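Local coordinates for protein putative glycoside hydrolase (Bacteroides ovatus, PDB 4ONZ) that is of unknown function but, as a putative glycoside hydrolase, has the five-bladed beta-propeller fold expected of its clan, at residues Asp129-Met134 and Thr150-Lys155; His207-Ala212 and Leu244-Gly249; Ala280-Gln285 and Phe305-Pro310. All blocks are in the same frame, centred on the assembly; numbering follows the deposited sequence. Where two conformers were deposited one is given.

The three contacts follow one another along the chain, each closing before the next opens. Contact 1 ties a hairpin of a four-stranded antiparallel sheet on one side of the molecule; contacts 2 and 3 lie across the chain's centre from it, about 25 Å and 30 Å away between centres. Contacts 2 and 3 both reach one mixed sheet, with centres about 17 Å apart, and they touch: Leu245 CD1 packs 3.4 Å from Tyr281 OH, with Glu247 beside the same ring. Unidentified ligand, probably from the crystallisation liquor, lies about 4 Å from the Glu247 side chain and about 3 Å from that of Tyr281 (nearest atoms), which may mark a pocket.

Contact 1. Residues Asp129-Met134 and Thr150-Lys155; sequences DGLYVM and TSRDLK
Tyr132 and Ser151 form an antiparallel hydrogen-bonded pair at the open end of the beta hairpin of strands 132-139 and 144-151. Tyr132 N donates to Ser151 O at 2.8 Å, and Ser151 N returns a bond to Tyr132 O. The same Tyr132 O also takes a CA-H...O contact from Thr150, the partner of Val133 in the adjoining non-hydrogen-bonded pair. Where the strands end, side chains take over. Leu154 reaches back to the Tyr132 ring and lays CD2 over one face, 3.6 Å from the ring centroid and displaced toward the CG rim, a CH-pi contact; Ser151 O lies in the ring plane at its edge. The ring stands beside its own backbone N, CG anti to the carbonyl carbon (chi1 -66°), which turns one ring face toward Leu154, whose side chain crosses it at about a right angle. The hairpin supplies the two middle strands of a four-stranded antiparallel sheet, as in a propeller blade, and Tyr132 and Leu154 both pack on strand 50-59 of the neighbouring four-stranded sheet, where Tyr132 OH is hydrogen-bonded to Val58 O. Ser151 OG fixes the turn after its strand as an ST motif, accepting from Leu154 N at 2.9 Å and also bonding to Asn156 O. At the exposed end, Arg152 stretches its chain from CG to NE to grip a single backbone oxygen end-on. NH1 reaches Asp129 O at 3.2 Å in the carbonyl plane, on a lone pair, while NH2, 3.1 Å from Asp129 O, comes in 51° above that plane; the oxygen lies in the guanidinium plane for both. Gly130 turns the chain with left-handed backbone angles. One water donates to both Gly130 O, at 2.6 Å, and Arg152 O, bridging the two turns.

Contact 2. Residues His207-Ala212 and Leu244-Gly249; sequences HAIYAA and LLTECG
His207 and Leu245 bring their CA atoms within 4.7 Å and the CA atoms of Ala208 and Thr246 lie 5.4 Å apart, yet the touching parts, His207-Ile209 and Leu244-Cys248, run 39° apart and share no hydrogen bond. Side chains therefore carry the contact. Leu245 places CD2 over one face of the His207 imidazole, 3.5 Å from the ring centroid and shifted toward the ND1-CE1 rim, a CH-pi contact at the exposed end. At the buried end, Ile209 sends its CG1 branch across the gap: CG1 is anti to the carbonyl carbon (chi1 -59°), and CD1 lands 3.2 Å from Thr246 O and 3.6 Å from Cys248 SG. Between the two, Thr246 OG1 lies 3.3 Å from Ala208 CA, a polar group buried mid-interface without a partner in the model. Leu244 and Leu245 form a classic beta bulge opposite Lys266. Strand 245-255 runs between parallel strand 180-187 and antiparallel strand 258-266. Ile209 reaches Leu261 of the latter and Tyr203 of strand 200-204; the segment leading into strand 210-214, itself part of this mixed sheet through strand 200-204, packs on strand 245-255 without pairing with it.

Contact 3. Residues Ala280-Gln285 and Phe305-Pro310; sequences AYCAGQ and FAPEAP
Ala283 N donates to Phe305 O at 2.9 Å in an almost straight bond, 178° at the hydrogen, forming a single antiparallel hydrogen-bonded bridge between strand 281-288 and a loop. Beside it the Ala283 and Phe305 CB atoms meet at 4.1 Å. Cys282 turns its side chain the other way, and SG lies against two groups of the loop, 3.8 Å from Pro307 CD and 3.9 Å from Ala306 CB. The SG is anti to the carbonyl carbon (chi1 -60°), which turns it toward Ala306 and Pro307. Pro307 also rests its CD and CG near Tyr281 O. The Phe305 ring leads off from the strand, CG anti to the backbone N, to pack on Val322 and Ile324 and to meet Tyr338 edge-to-face. On the strand's other flank, backbone bonds of Cys282 to Gly265 and of Gly284 to Tyr263 hold it against strand 258-266; on the loop side Tyr281 is backbone-bonded to Val322. Between the two segments there is one hydrogen bond, with a further backbone bond of Ala283 to Phe304 just before; beyond it the contact is apolar, and Pro307, having no N-H, cannot extend the pairing as a donor.

Contact 1. Residues Asp129-Met134 and Thr150-Lys155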
loop_
_atom_site.group_PDB
_atom_site.type_symbol
_atom_site.label_atom_id
_atom_site.label_comp_id
_atom_site.label_asym_id
_atom_site.label_seq_id
_atom_site.Cartn_x
_atom_site.Cartn_y
_atom_site.Cartn_z
ATOM N N ASP A 129 -0.471 -11.337 17.518
ATOM C CA ASP A 129 0.473 -12.399 17.876
ATOM C C ASP A 129 1.796 -12.334 17.095
ATOM O O ASP A 129 2.604 -13.253 17.162
ATOM C CB ASP A 129 -0.190 -13.779 17.742
ATOM C CG ASP A 129 -1.175 -14.069 18.870
ATOM O OD1 ASP A 129 -1.014 -13.500 19.973
ATOM O OD2 ASP A 129 -2.098 -14.886 18.668
ATOM N N GLY A 130 2.024 -11.252 16.352
ATOM C CA GLY A 130 3.297 -11.071 15.649
ATOM C C GLY A 130 3.474 -11.600 14.233
ATOM O O GLY A 130 4.608 -11.743 13.775
ATOM N N LEU A 131 2.379 -11.887 13.529
ATOM C CA LEU A 131 2.481 -12.345 12.139
ATOM C C LEU A 131 2.301 -11.141 11.227
ATOM O O LEU A 131 1.322 -10.424 11.351
ATOM C CB LEU A 131 1.408 -13.385 11.804
ATOM C CG LEU A 131 1.496 -14.021 10.414
ATOM C CD1 LEU A 131 2.735 -14.883 10.305
ATOM C CD2 LEU A 131 0.251 -14.847 10.097
ATOM N N TYR A 132 3.264 -10.905 10.343
ATOM C CA TYR A 132 3.170 -9.809 9.390
ATOM C C TYR A 132 2.587 -10.369 8.124
ATOM O O TYR A 132 3.072 -11.376 7.609
ATOM C CB TYR A 132 4.536 -9.182 9.119
ATOM C CG TYR A 132 5.111 -8.501 10.341
ATOM C CD1 TYR A 132 4.837 -7.161 10.607
ATOM C CD2 TYR A 132 5.920 -9.199 11.230
ATOM C CE1 TYR A 132 5.364 -6.526 11.733
ATOM C CE2 TYR A 132 6.446 -8.574 12.357
ATOM C CZ TYR A 132 6.166 -7.246 12.605
ATOM O OH TYR A 132 6.686 -6.613 13.719
ATOM N N VAL A 133 1.523 -9.729 7.649
ATOM C CA VAL A 133 0.823 -10.149 6.440
ATOM C C VAL A 133 1.032 -9.101 5.359
ATOM O O VAL A 133 0.739 -7.919 5.575
ATOM C CB VAL A 133 -0.691 -10.318 6.698
ATOM C CG1 VAL A 133 -1.386 -10.826 5.438
ATOM C CG2 VAL A 133 -0.924 -11.304 7.835
HETATM N N MSE A 134 1.529 -9.540 4.202
HETATM C CA MSE A 134 1.752 -8.657 3.077
HETATM C C MSE A 134 0.795 -8.978 1.966
HETATM O O MSE A 134 0.676 -10.134 1.542
HETATM C CB MSE A 134 3.172 -8.775 2.538
HETATM C CG MSE A 134 3.403 -7.887 1.311
HETATM SE SE MSE A 134 5.139 -8.321 0.520
HETATM C CE MSE A 134 6.337 -7.606 1.887
ATOM N N THR A 150 3.553 -14.000 4.059
ATOM C CA THR A 150 3.642 -13.785 5.502
ATOM C C THR A 150 5.088 -13.891 5.962
ATOM O O THR A 150 5.946 -14.467 5.282
ATOM C CB THR A 150 2.774 -14.773 6.324
ATOM O OG1 THR A 150 3.174 -16.123 6.054
ATOM C CG2 THR A 150 1.287 -14.612 5.990
ATOM N N SER A 151 5.348 -13.299 7.116
ATOM C CA SER A 151 6.661 -13.322 7.723
ATOM C C SER A 151 6.559 -13.002 9.199
ATOM O O SER A 151 5.624 -12.340 9.641
ATOM C CB SER A 151 7.572 -12.289 7.057
ATOM O OG SER A 151 8.879 -12.352 7.603
ATOM N N ARG A 152 7.528 -13.492 9.960
ATOM C CA ARG A 152 7.635 -13.146 11.366
ATOM C C ARG A 152 8.818 -12.231 11.639
ATOM O O ARG A 152 8.812 -11.510 12.634
ATOM C CB ARG A 152 7.679 -14.399 12.243
ATOM C CG ARG A 152 6.300 -15.000 12.393
ATOM C CD ARG A 152 6.225 -16.085 13.453
ATOM N NE ARG A 152 4.842 -16.172 13.897
ATOM C CZ ARG A 152 4.303 -15.416 14.860
ATOM N NH1 ARG A 152 5.029 -14.522 15.529
ATOM N NH2 ARG A 152 3.022 -15.563 15.162
ATOM N N ASP A 153 9.825 -12.250 10.764
ATOM C CA ASP A 153 11.019 -11.414 10.940
ATOM C C ASP A 153 11.169 -10.287 9.919
ATOM O O ASP A 153 12.108 -9.497 10.020
ATOM C CB ASP A 153 12.295 -12.275 10.972
ATOM C CG ASP A 153 12.591 -12.973 9.644
ATOM O OD1 ASP A 153 11.872 -12.769 8.637
ATOM O OD2 ASP A 153 13.575 -13.741 9.610
ATOM N N LEU A 154 10.259 -10.228 8.941
ATOM C CA LEU A 154 10.239 -9.205 7.874
ATOM C C LEU A 154 11.303 -9.351 6.772
ATOM O O LEU A 154 11.317 -8.575 5.810
ATOM C CB LEU A 154 10.270 -7.787 8.461
ATOM C CG LEU A 154 9.093 -7.452 9.383
ATOM C CD1 LEU A 154 9.304 -6.119 10.077
ATOM C CD2 LEU A 154 7.791 -7.449 8.592
ATOM N N LYS A 155 12.184 -10.334 6.915
ATOM C CA LYS A 155 13.240 -10.609 5.939
ATOM C C LYS A 155 12.971 -11.910 5.187
ATOM O O LYS A 155 13.294 -12.028 4.006
ATOM C CB LYS A 155 14.592 -10.673 6.657
ATOM C CG LYS A 155 14.962 -9.379 7.365
ATOM C CD LYS A 155 16.159 -9.572 8.287
ATOM C CE LYS A 155 16.529 -8.278 8.989
ATOM N NZ LYS A 155 17.653 -8.496 9.938
HETATM O O HOH W 1 6.990 -11.299 14.650
#

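Contact 2. Residues His207-Ala212 and Leu244-Gly249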
loop_
_atom_site.group_PDB
_atom_site.type_symbol
_atom_site.label_atom_id
_atom_site.label_comp_id
_atom_site.label_asym_id
_atom_site.label_seq_id
_atom_site.Cartn_x
_atom_site.Cartn_y
_atom_site.Cartn_z
ATOM N N HIS A 207 -9.483 0.719 -9.555
ATOM C CA HIS A 207 -10.519 1.475 -10.266
ATOM C C HIS A 207 -11.760 1.778 -9.435
ATOM O O HIS A 207 -12.610 2.568 -9.843
ATOM C CB HIS A 207 -10.937 0.751 -11.542
ATOM C CG HIS A 207 -9.837 0.632 -12.539
ATOM N ND1 HIS A 207 -9.642 1.550 -13.548
ATOM C CD2 HIS A 207 -8.856 -0.291 -12.673
ATOM C CE1 HIS A 207 -8.592 1.190 -14.267
ATOM N NE2 HIS A 207 -8.095 0.078 -13.753
ATOM N N ALA A 208 -11.877 1.101 -8.306
ATOM C CA ALA A 208 -12.947 1.314 -7.355
ATOM C C ALA A 208 -12.437 0.753 -6.046
ATOM O O ALA A 208 -11.464 0.010 -6.036
ATOM C CB ALA A 208 -14.195 0.577 -7.780
ATOM N N ILE A 209 -13.084 1.108 -4.949
ATOM C CA ILE A 209 -12.740 0.537 -3.663
ATOM C C ILE A 209 -13.771 -0.552 -3.380
ATOM O O ILE A 209 -14.974 -0.281 -3.295
ATOM C CB ILE A 209 -12.762 1.565 -2.522
ATOM C CG1 ILE A 209 -11.786 2.718 -2.792
ATOM C CG2 ILE A 209 -12.465 0.886 -1.183
ATOM C CD1 ILE A 209 -10.323 2.352 -2.788
ATOM N N TYR A 210 -13.274 -1.776 -3.251
ATOM C CA TYR A 210 -14.065 -2.942 -2.920
ATOM C C TYR A 210 -13.679 -3.409 -1.525
ATOM O O TYR A 210 -12.851 -2.783 -0.854
ATOM C CB TYR A 210 -13.761 -4.081 -3.883
ATOM C CG TYR A 210 -13.938 -3.765 -5.349
ATOM C CD1 TYR A 210 -15.185 -3.832 -5.942
ATOM C CD2 TYR A 210 -12.850 -3.461 -6.155
ATOM C CE1 TYR A 210 -15.357 -3.572 -7.288
ATOM C CE2 TYR A 210 -13.015 -3.204 -7.509
ATOM C CZ TYR A 210 -14.275 -3.267 -8.067
ATOM O OH TYR A 210 -14.465 -3.011 -9.417
ATOM N N ALA A 211 -14.262 -4.529 -1.106
ATOM C CA ALA A 211 -13.970 -5.120 0.182
ATOM C C ALA A 211 -13.870 -6.636 0.071
ATOM O O ALA A 211 -14.319 -7.239 -0.913
ATOM C CB ALA A 211 -15.026 -4.732 1.200
ATOM N N ALA A 212 -13.220 -7.239 1.054
ATOM C CA ALA A 212 -13.105 -8.688 1.129
ATOM C C ALA A 212 -12.952 -9.096 2.581
ATOM O O ALA A 212 -12.432 -8.328 3.387
ATOM C CB ALA A 212 -11.931 -9.187 0.319
ATOM N N LEU A 244 -9.851 9.402 -12.225
ATOM C CA LEU A 244 -9.577 8.199 -13.031
ATOM C C LEU A 244 -9.527 6.935 -12.182
ATOM O O LEU A 244 -9.975 5.880 -12.625
ATOM C CB LEU A 244 -8.281 8.313 -13.813
ATOM C CG LEU A 244 -8.236 9.330 -14.941
ATOM C CD1 LEU A 244 -6.810 9.448 -15.461
ATOM C CD2 LEU A 244 -9.200 8.968 -16.067
ATOM N N LEU A 245 -8.980 7.035 -10.974
ATOM C CA LEU A 245 -8.846 5.887 -10.092
ATOM C C LEU A 245 -9.076 6.289 -8.654
ATOM O O LEU A 245 -8.848 7.443 -8.283
ATOM C CB LEU A 245 -7.427 5.331 -10.155
ATOM C CG LEU A 245 -6.866 4.814 -11.470
ATOM C CD1 LEU A 245 -5.413 4.431 -11.273
ATOM C CD2 LEU A 245 -7.683 3.630 -11.980
ATOM N N THR A 246 -9.498 5.307 -7.860
ATOM C CA THR A 246 -9.667 5.432 -6.401
ATOM C C THR A 246 -9.012 4.175 -5.880
ATOM O O THR A 246 -9.659 3.127 -5.772
ATOM C CB THR A 246 -11.143 5.457 -5.940
ATOM O OG1 THR A 246 -11.832 4.329 -6.473
ATOM C CG2 THR A 246 -11.847 6.738 -6.382
ATOM N N GLU A 247 -7.728 4.287 -5.560
ATOM C CA GLU A 247 -6.904 3.140 -5.219
ATOM C C GLU A 247 -6.468 3.086 -3.755
ATOM O O GLU A 247 -5.998 4.075 -3.196
ATOM C CB GLU A 247 -5.681 3.133 -6.147
ATOM C CG GLU A 247 -4.771 1.924 -5.974
ATOM C CD GLU A 247 -3.768 1.751 -7.097
ATOM O OE1 GLU A 247 -3.544 2.698 -7.880
ATOM O OE2 GLU A 247 -3.194 0.647 -7.197
ATOM N N CYS A 248 -6.587 1.908 -3.147
ATOM C CA CYS A 248 -6.241 1.754 -1.746
ATOM C C CYS A 248 -4.803 2.167 -1.466
ATOM O O CYS A 248 -3.896 1.900 -2.249
ATOM C CB CYS A 248 -6.496 0.327 -1.252
ATOM S SG CYS A 248 -8.239 -0.078 -1.116
ATOM N N GLY A 249 -4.626 2.837 -0.333
ATOM C CA GLY A 249 -3.323 3.281 0.121
ATOM C C GLY A 249 -2.836 2.298 1.164
ATOM O O GLY A 249 -2.867 1.090 0.933
#

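Contact 3. Residues Ala280-Gln285 and Phe305-Pro310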
loop_
_atom_site.group_PDB
_atom_site.type_symbol
_atom_site.label_atom_id
_atom_site.label_comp_id
_atom_site.label_asym_id
_atom_site.label_seq_id
_atom_site.Cartn_x
_atom_site.Cartn_y
_atom_site.Cartn_z
ATOM N N ALA A 280 -1.647 12.597 -12.437
ATOM C CA ALA A 280 -0.898 12.443 -11.206
ATOM C C ALA A 280 -1.809 11.885 -10.129
ATOM O O ALA A 280 -3.032 12.004 -10.195
ATOM C CB ALA A 280 -0.321 13.774 -10.755
ATOM N N TYR A 281 -1.185 11.271 -9.142
ATOM C CA TYR A 281 -1.887 10.743 -8.000
ATOM C C TYR A 281 -1.741 11.735 -6.850
ATOM O O TYR A 281 -0.678 12.338 -6.666
ATOM C CB TYR A 281 -1.328 9.377 -7.586
ATOM C CG TYR A 281 -1.556 8.225 -8.546
ATOM C CD1 TYR A 281 -0.831 8.128 -9.731
ATOM C CD2 TYR A 281 -2.452 7.199 -8.244
ATOM C CE1 TYR A 281 -1.016 7.065 -10.609
ATOM C CE2 TYR A 281 -2.621 6.114 -9.102
ATOM C CZ TYR A 281 -1.904 6.048 -10.280
ATOM O OH TYR A 281 -2.080 4.983 -11.162
ATOM N N CYS A 282 -2.843 11.924 -6.131
ATOM C CA CYS A 282 -2.927 12.732 -4.919
ATOM C C CYS A 282 -3.697 11.861 -3.949
ATOM O O CYS A 282 -4.444 11.000 -4.379
ATOM C CB CYS A 282 -3.711 14.018 -5.144
ATOM S SG CYS A 282 -3.007 15.086 -6.398
ATOM N N ALA A 283 -3.541 12.104 -2.652
ATOM C CA ALA A 283 -4.140 11.258 -1.628
ATOM C C ALA A 283 -5.388 11.851 -0.973
ATOM O O ALA A 283 -5.418 13.020 -0.610
ATOM C CB ALA A 283 -3.101 10.956 -0.563
ATOM N N GLY A 284 -6.411 11.018 -0.822
ATOM C CA GLY A 284 -7.646 11.397 -0.156
ATOM C C GLY A 284 -7.906 10.502 1.029
ATOM O O GLY A 284 -7.102 9.625 1.347
ATOM N N GLN A 285 -9.026 10.740 1.698
ATOM C CA GLN A 285 -9.439 9.922 2.839
ATOM C C GLN A 285 -10.928 9.653 2.783
ATOM O O GLN A 285 -11.712 10.509 2.378
ATOM C CB GLN A 285 -9.088 10.566 4.176
ATOM C CG GLN A 285 -7.609 10.622 4.456
ATOM C CD GLN A 285 -7.273 11.221 5.811
ATOM O OE1 GLN A 285 -8.044 11.125 6.774
ATOM N NE2 GLN A 285 -6.095 11.819 5.898
ATOM N N PHE A 305 -3.036 15.384 0.682
ATOM C CA PHE A 305 -1.602 15.319 0.412
ATOM C C PHE A 305 -1.403 15.267 -1.101
ATOM O O PHE A 305 -1.956 14.400 -1.768
ATOM C CB PHE A 305 -0.998 14.092 1.106
ATOM C CG PHE A 305 0.492 14.173 1.296
ATOM C CD1 PHE A 305 1.027 14.854 2.388
ATOM C CD2 PHE A 305 1.354 13.574 0.403
ATOM C CE1 PHE A 305 2.401 14.943 2.576
ATOM C CE2 PHE A 305 2.733 13.654 0.580
ATOM C CZ PHE A 305 3.254 14.341 1.668
ATOM N N ALA A 306 -0.647 16.219 -1.640
ATOM C CA ALA A 306 -0.451 16.320 -3.086
ATOM C C ALA A 306 0.993 16.690 -3.425
ATOM O O ALA A 306 1.745 17.089 -2.547
ATOM C CB ALA A 306 -1.413 17.345 -3.650
ATOM N N PRO A 307 1.399 16.528 -4.699
ATOM C CA PRO A 307 2.772 16.890 -5.049
ATOM C C PRO A 307 3.014 18.386 -4.854
ATOM O O PRO A 307 2.232 19.200 -5.335
ATOM C CB PRO A 307 2.882 16.506 -6.529
ATOM C CG PRO A 307 1.749 15.589 -6.782
ATOM C CD PRO A 307 0.660 15.996 -5.853
ATOM N N GLU A 308 4.070 18.725 -4.124
ATOM C CA GLU A 308 4.413 20.124 -3.841
ATOM C C GLU A 308 5.916 20.381 -3.871
ATOM O O GLU A 308 6.348 21.452 -4.279
ATOM C CB GLU A 308 3.869 20.551 -2.473
ATOM C CG GLU A 308 2.351 20.627 -2.373
ATOM C CD GLU A 308 1.747 21.711 -3.252
ATOM O OE1 GLU A 308 2.503 22.443 -3.923
ATOM O OE2 GLU A 308 0.504 21.830 -3.268
ATOM N N ALA A 309 6.711 19.405 -3.436
ATOM C CA ALA A 309 8.175 19.565 -3.366
ATOM C C ALA A 309 8.957 19.071 -4.596
ATOM O O ALA A 309 8.482 18.198 -5.332
ATOM C CB ALA A 309 8.693 18.894 -2.104
ATOM N N PRO A 310 10.173 19.625 -4.818
ATOM C CA PRO A 310 10.982 19.221 -5.976
ATOM C C PRO A 310 11.240 17.714 -6.077
ATOM O O PRO A 310 11.225 17.175 -7.181
ATOM C CB PRO A 310 12.306 19.974 -5.771
ATOM C CG PRO A 310 11.952 21.143 -4.916
ATOM C CD PRO A 310 10.854 20.658 -4.012
#